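Local coordinates for type III effector XopAI (Xanthomonas citri, PDB 6K93), which probably binds arginine-containing peptides through a domain with the mono-ADP-ribosyltransferase fold, as a type III effector associated with cell invasion, at residues 166-178 and 274-287. Numbering follows the deposited sequence.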
loop_
_atom_site.group_PDB
_atom_site.type_symbol
_atom_site.label_atom_id
_atom_site.label_comp_id
_atom_site.label_asym_id
_atom_site.label_seq_id
_atom_site.Cartn_x
_atom_site.Cartn_y
_atom_site.Cartn_z
ATOM N N GLU A 166 -5.532 9.279 -9.972
ATOM C CA GLU A 166 -4.204 8.749 -9.711
ATOM C C GLU A 166 -4.154 7.951 -8.408
ATOM O O GLU A 166 -3.337 7.042 -8.269
ATOM C CB GLU A 166 -3.190 9.885 -9.635
ATOM C CG GLU A 166 -3.038 10.675 -10.921
ATOM C CD GLU A 166 -4.013 11.841 -11.034
ATOM O OE1 GLU A 166 -4.996 11.936 -10.283
ATOM O OE2 GLU A 166 -3.751 12.708 -11.908
ATOM N N ASP A 167 -4.987 8.273 -7.424
ATOM C CA ASP A 167 -5.027 7.460 -6.213
ATOM C C ASP A 167 -5.547 6.059 -6.526
ATOM O O ASP A 167 -5.025 5.068 -6.005
ATOM C CB ASP A 167 -5.907 8.118 -5.157
ATOM C CG ASP A 167 -5.273 9.334 -4.516
ATOM O OD1 ASP A 167 -4.061 9.642 -4.716
ATOM O OD2 ASP A 167 -6.019 10.023 -3.775
ATOM N N LEU A 168 -6.589 5.959 -7.361
ATOM C CA LEU A 168 -7.053 4.646 -7.788
ATOM C C LEU A 168 -5.995 3.914 -8.606
ATOM O O LEU A 168 -5.805 2.701 -8.453
ATOM C CB LEU A 168 -8.338 4.778 -8.596
ATOM C CG LEU A 168 -9.602 5.245 -7.846
ATOM C CD1 LEU A 168 -10.783 5.364 -8.800
ATOM C CD2 LEU A 168 -9.926 4.282 -6.713
ATOM N N VAL A 169 -5.260 4.644 -9.451
ATOM C CA VAL A 169 -4.155 4.029 -10.187
ATOM C C VAL A 169 -3.117 3.456 -9.225
ATOM O O VAL A 169 -2.563 2.381 -9.454
ATOM C CB VAL A 169 -3.527 5.043 -11.165
ATOM C CG1 VAL A 169 -2.226 4.503 -11.749
ATOM C CG2 VAL A 169 -4.494 5.391 -12.277
ATOM N N ALA A 170 -2.869 4.145 -8.115
ATOM C CA ALA A 170 -1.935 3.638 -7.118
ATOM C C ALA A 170 -2.377 2.291 -6.562
ATOM O O ALA A 170 -1.534 1.427 -6.290
ATOM C CB ALA A 170 -1.758 4.670 -5.983
ATOM N N LEU A 171 -3.685 2.099 -6.351
ATOM C CA LEU A 171 -4.172 0.807 -5.881
ATOM C C LEU A 171 -3.943 -0.267 -6.926
ATOM O O LEU A 171 -3.500 -1.365 -6.597
ATOM C CB LEU A 171 -5.649 0.888 -5.488
ATOM C CG LEU A 171 -6.021 1.798 -4.319
ATOM C CD1 LEU A 171 -7.544 1.732 -4.093
ATOM C CD2 LEU A 171 -5.259 1.413 -3.072
ATOM N N GLN A 172 -4.197 0.038 -8.195
ATOM C CA GLN A 172 -3.878 -0.937 -9.228
ATOM C C GLN A 172 -2.381 -1.223 -9.259
ATOM O O GLN A 172 -1.964 -2.384 -9.343
ATOM C CB GLN A 172 -4.376 -0.469 -10.599
ATOM C CG GLN A 172 -4.123 -1.523 -11.681
ATOM C CD GLN A 172 -4.660 -1.125 -13.039
ATOM O OE1 GLN A 172 -5.532 -0.282 -13.152
ATOM N NE2 GLN A 172 -4.139 -1.763 -14.082
ATOM N N ALA A 173 -1.553 -0.177 -9.160
ATOM C CA ALA A 173 -0.104 -0.367 -9.194
ATOM C C ALA A 173 0.365 -1.213 -8.020
ATOM O O ALA A 173 1.308 -2.003 -8.152
ATOM C CB ALA A 173 0.608 0.995 -9.185
ATOM N N TRP A 174 -0.277 -1.048 -6.858
ATOM C CA TRP A 174 0.062 -1.864 -5.706
ATOM C C TRP A 174 -0.065 -3.350 -6.027
ATOM O O TRP A 174 0.714 -4.165 -5.532
ATOM C CB TRP A 174 -0.820 -1.494 -4.518
ATOM C CG TRP A 174 -0.754 -2.532 -3.458
ATOM C CD1 TRP A 174 -1.647 -3.578 -3.280
ATOM C CD2 TRP A 174 0.282 -2.744 -2.508
ATOM N NE1 TRP A 174 -1.236 -4.380 -2.253
ATOM C CE2 TRP A 174 -0.051 -3.891 -1.768
ATOM C CE3 TRP A 174 1.451 -2.061 -2.199
ATOM C CZ2 TRP A 174 0.738 -4.357 -0.748
ATOM C CZ3 TRP A 174 2.236 -2.523 -1.176
ATOM C CH2 TRP A 174 1.886 -3.650 -0.448
ATOM N N THR A 175 -1.042 -3.728 -6.844
ATOM C CA THR A 175 -1.262 -5.131 -7.151
ATOM C C THR A 175 -0.365 -5.656 -8.269
ATOM O O THR A 175 -0.516 -6.811 -8.682
ATOM C CB THR A 175 -2.734 -5.387 -7.502
ATOM O OG1 THR A 175 -3.102 -4.798 -8.760
ATOM C CG2 THR A 175 -3.648 -4.838 -6.404
ATOM N N THR A 176 0.586 -4.851 -8.741
ATOM C CA THR A 176 1.617 -5.295 -9.667
ATOM C C THR A 176 2.907 -5.541 -8.876
ATOM O O THR A 176 2.984 -5.296 -7.668
ATOM C CB THR A 176 1.847 -4.275 -10.779
ATOM O OG1 THR A 176 2.606 -3.159 -10.266
ATOM C CG2 THR A 176 0.531 -3.793 -11.378
ATOM N N ASP A 177 3.965 -5.955 -9.583
ATOM C CA ASP A 177 5.254 -6.157 -8.954
ATOM C C ASP A 177 5.856 -4.854 -8.438
ATOM O O ASP A 177 6.835 -4.903 -7.685
ATOM C CB ASP A 177 6.209 -6.794 -9.956
ATOM C CG ASP A 177 5.812 -8.224 -10.312
ATOM O OD1 ASP A 177 5.154 -8.879 -9.477
ATOM O OD2 ASP A 177 6.140 -8.676 -11.429
ATOM N N ASP A 178 5.294 -3.696 -8.805
ATOM C CA ASP A 178 5.762 -2.426 -8.255
ATOM C C ASP A 178 5.650 -2.351 -6.738
ATOM O O ASP A 178 6.262 -1.477 -6.125
ATOM C CB ASP A 178 4.959 -1.243 -8.834
ATOM C CG ASP A 178 5.177 -1.027 -10.336
ATOM O OD1 ASP A 178 5.913 -1.790 -10.958
ATOM O OD2 ASP A 178 4.565 -0.077 -10.860
ATOM N N ILE A 274 -9.769 -4.153 -2.285
ATOM C CA ILE A 274 -9.238 -3.543 -3.500
ATOM C C ILE A 274 -9.343 -4.455 -4.715
ATOM O O ILE A 274 -8.758 -4.144 -5.767
ATOM C CB ILE A 274 -7.797 -3.056 -3.285
ATOM C CG1 ILE A 274 -6.818 -4.214 -3.000
ATOM C CG2 ILE A 274 -7.749 -2.060 -2.122
ATOM C CD1 ILE A 274 -5.333 -3.765 -3.133
ATOM N N SER A 275 -10.124 -5.530 -4.619
ATOM C CA SER A 275 -10.318 -6.425 -5.764
ATOM C C SER A 275 -10.858 -5.692 -6.992
ATOM O O SER A 275 -10.495 -6.036 -8.125
ATOM C CB SER A 275 -11.239 -7.587 -5.374
ATOM O OG SER A 275 -12.506 -7.126 -4.898
ATOM N N MET A 276 -11.691 -4.675 -6.797
ATOM C CA MET A 276 -12.210 -3.900 -7.924
ATOM C C MET A 276 -11.101 -3.234 -8.742
ATOM O O MET A 276 -11.298 -2.954 -9.942
ATOM C CB MET A 276 -13.168 -2.822 -7.392
ATOM C CG MET A 276 -14.455 -3.327 -6.802
ATOM S SD MET A 276 -15.813 -2.837 -7.880
ATOM C CE MET A 276 -15.673 -1.050 -7.831
ATOM N N PHE A 277 -9.947 -2.940 -8.113
ATOM C CA PHE A 277 -8.880 -2.172 -8.742
ATOM C C PHE A 277 -7.707 -3.034 -9.143
ATOM O O PHE A 277 -6.855 -2.581 -9.897
ATOM C CB PHE A 277 -8.435 -1.062 -7.787
ATOM C CG PHE A 277 -9.587 -0.375 -7.164
ATOM C CD1 PHE A 277 -10.424 0.394 -7.958
ATOM C CD2 PHE A 277 -9.887 -0.539 -5.833
ATOM C CE1 PHE A 277 -11.538 1.009 -7.416
ATOM C CE2 PHE A 277 -10.980 0.081 -5.275
ATOM C CZ PHE A 277 -11.818 0.838 -6.062
ATOM N N SER A 278 -7.675 -4.272 -8.692
ATOM C CA SER A 278 -6.515 -5.128 -8.842
ATOM C C SER A 278 -6.363 -5.619 -10.273
ATOM O O SER A 278 -7.337 -5.811 -11.016
ATOM C CB SER A 278 -6.657 -6.325 -7.908
ATOM O OG SER A 278 -5.539 -7.177 -7.994
ATOM N N GLU A 279 -5.109 -5.864 -10.639
ATOM C CA GLU A 279 -4.766 -6.546 -11.874
ATOM C C GLU A 279 -4.965 -8.043 -11.806
ATOM O O GLU A 279 -4.853 -8.702 -12.842
ATOM C CB GLU A 279 -3.306 -6.263 -12.242
ATOM C CG GLU A 279 -3.129 -4.855 -12.624
ATOM C CD GLU A 279 -2.016 -4.631 -13.627
ATOM O OE1 GLU A 279 -1.237 -5.569 -13.910
ATOM O OE2 GLU A 279 -1.959 -3.499 -14.087
ATOM N N ARG A 280 -5.235 -8.588 -10.628
ATOM C CA ARG A 280 -5.583 -10.000 -10.469
ATOM C C ARG A 280 -7.029 -10.045 -9.975
ATOM O O ARG A 280 -7.280 -10.120 -8.768
ATOM C CB ARG A 280 -4.598 -10.702 -9.538
ATOM C CG ARG A 280 -3.329 -11.119 -10.312
ATOM C CD ARG A 280 -2.318 -11.842 -9.438
ATOM N NE ARG A 280 -2.004 -11.055 -8.250
ATOM C CZ ARG A 280 -1.402 -9.871 -8.275
ATOM N NH1 ARG A 280 -1.014 -9.352 -9.432
ATOM N NH2 ARG A 280 -1.174 -9.218 -7.148
ATOM N N PRO A 281 -8.005 -9.971 -10.889
ATOM C CA PRO A 281 -9.411 -9.864 -10.443
ATOM C C PRO A 281 -9.935 -11.110 -9.741
ATOM O O PRO A 281 -10.977 -11.030 -9.078
ATOM C CB PRO A 281 -10.180 -9.589 -11.747
ATOM C CG PRO A 281 -9.158 -8.971 -12.673
ATOM C CD PRO A 281 -7.858 -9.676 -12.326
ATOM N N ASN A 282 -9.246 -12.254 -9.844
ATOM C CA ASN A 282 -9.687 -13.430 -9.106
ATOM C C ASN A 282 -9.282 -13.390 -7.637
ATOM O O ASN A 282 -9.708 -14.266 -6.876
ATOM C CB ASN A 282 -9.138 -14.697 -9.750
ATOM C CG ASN A 282 -10.018 -15.204 -10.863
ATOM O OD1 ASN A 282 -11.233 -15.015 -10.842
ATOM N ND2 ASN A 282 -9.409 -15.844 -11.851
ATOM N N GLU A 283 -8.492 -12.402 -7.219
ATOM C CA GLU A 283 -8.107 -12.254 -5.827
ATOM C C GLU A 283 -9.159 -11.415 -5.090
ATOM O O GLU A 283 -9.979 -10.711 -5.694
ATOM C CB GLU A 283 -6.719 -11.593 -5.691
ATOM C CG GLU A 283 -5.524 -12.428 -6.225
ATOM C CD GLU A 283 -4.138 -11.857 -5.871
ATOM O OE1 GLU A 283 -4.034 -10.756 -5.273
ATOM O OE2 GLU A 283 -3.126 -12.516 -6.207
ATOM N N GLN A 284 -9.125 -11.507 -3.760
ATOM C CA GLN A 284 -9.981 -10.728 -2.851
ATOM C C GLN A 284 -9.078 -10.081 -1.790
ATOM O O GLN A 284 -9.115 -10.399 -0.595
ATOM C CB GLN A 284 -11.078 -11.602 -2.213
ATOM C CG GLN A 284 -12.110 -12.049 -3.250
ATOM C CD GLN A 284 -13.193 -12.939 -2.659
ATOM O OE1 GLN A 284 -13.385 -14.052 -3.114
ATOM N NE2 GLN A 284 -13.915 -12.432 -1.664
ATOM N N GLU A 285 -8.241 -9.140 -2.249
ATOM C CA GLU A 285 -7.242 -8.508 -1.404
ATOM C C GLU A 285 -7.855 -7.406 -0.567
ATOM O O GLU A 285 -8.684 -6.629 -1.041
ATOM C CB GLU A 285 -6.099 -7.961 -2.256
ATOM C CG GLU A 285 -4.998 -7.329 -1.447
ATOM C CD GLU A 285 -3.756 -7.009 -2.276
ATOM O OE1 GLU A 285 -3.793 -7.120 -3.515
ATOM O OE2 GLU A 285 -2.744 -6.646 -1.659
ATOM N N VAL A 286 -7.407 -7.340 0.680
ATOM C CA VAL A 286 -7.712 -6.268 1.621
ATOM C C VAL A 286 -6.381 -5.642 2.014
ATOM O O VAL A 286 -5.435 -6.365 2.324
ATOM C CB VAL A 286 -8.451 -6.781 2.872
ATOM C CG1 VAL A 286 -8.576 -5.739 3.938
ATOM C CG2 VAL A 286 -9.843 -7.307 2.447
ATOM N N LEU A 287 -6.288 -4.315 1.965
ATOM C CA LEU A 287 -5.023 -3.619 2.162
ATOM C C LEU A 287 -5.176 -2.613 3.281
ATOM O O LEU A 287 -6.126 -1.818 3.281
ATOM C CB LEU A 287 -4.576 -2.948 0.874
ATOM C CG LEU A 287 -3.196 -2.327 0.957
ATOM C CD1 LEU A 287 -2.118 -3.343 1.231
ATOM C CD2 LEU A 287 -2.896 -1.577 -0.321
#
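Thr175 and Arg280 illustrate how the C-terminal end of a helix can be secured by polar groups from a distant loop. The carbonyl oxygen Thr175 O, on the first residue to leave helical geometry, is gripped end-on by both terminal nitrogens of Arg280: NH1 lies 2.7 Å from it, nearly in line with the C=O bond, and NH2 approaches more obliquely. With a bend at chi3 (-53°), the guanidinium faces Thr175 O with its outer end, while NE forms a salt bridge with OE2 of Glu283, which helps to fix its rotation. Thr175 OG1 donates to Gln172 O and accepts from Glu279 N at 2.9 Å, with an N-H...O angle of 172°. Two side-chain bonds flank this grip. NE2 of Gln172, at the end of an extended chain, reaches OE2 of Glu279 on its anti side (2.8 Å); the other carboxylate oxygen, OE1, is in a salt bridge with Arg142. Trp174 NE1 donates within its ring plane to Glu285 OE2 at 2.8 Å, entering from above the carboxylate plane.

Within the ADP-ribosyltransferase fold, the contact joins helix 165-174 and the residues just after it to strand 285-288 and the loop linking it to its antiparallel neighbour 272-273. Arg149, from helix 136-156, braces the junction by bonding both Gln172 OE1 and Phe277 O.

Apolar packing accounts for much of the rest. Leu287 CD2 sits over one face of the indole, 3.7 Å from the centroid of its five-membered ring, a CH-pi contact, while CD1 reaches CZ2. Ile274 CD1 touches both Trp174 CD1 and Thr175 CG2. Farther back along the helix, Leu168 CD2 lies over the Phe277 ring, 4.1 Å from its centroid, and Leu171 runs alongside this phenylalanine, its CD1 3.7 Å from CD2 of the ring.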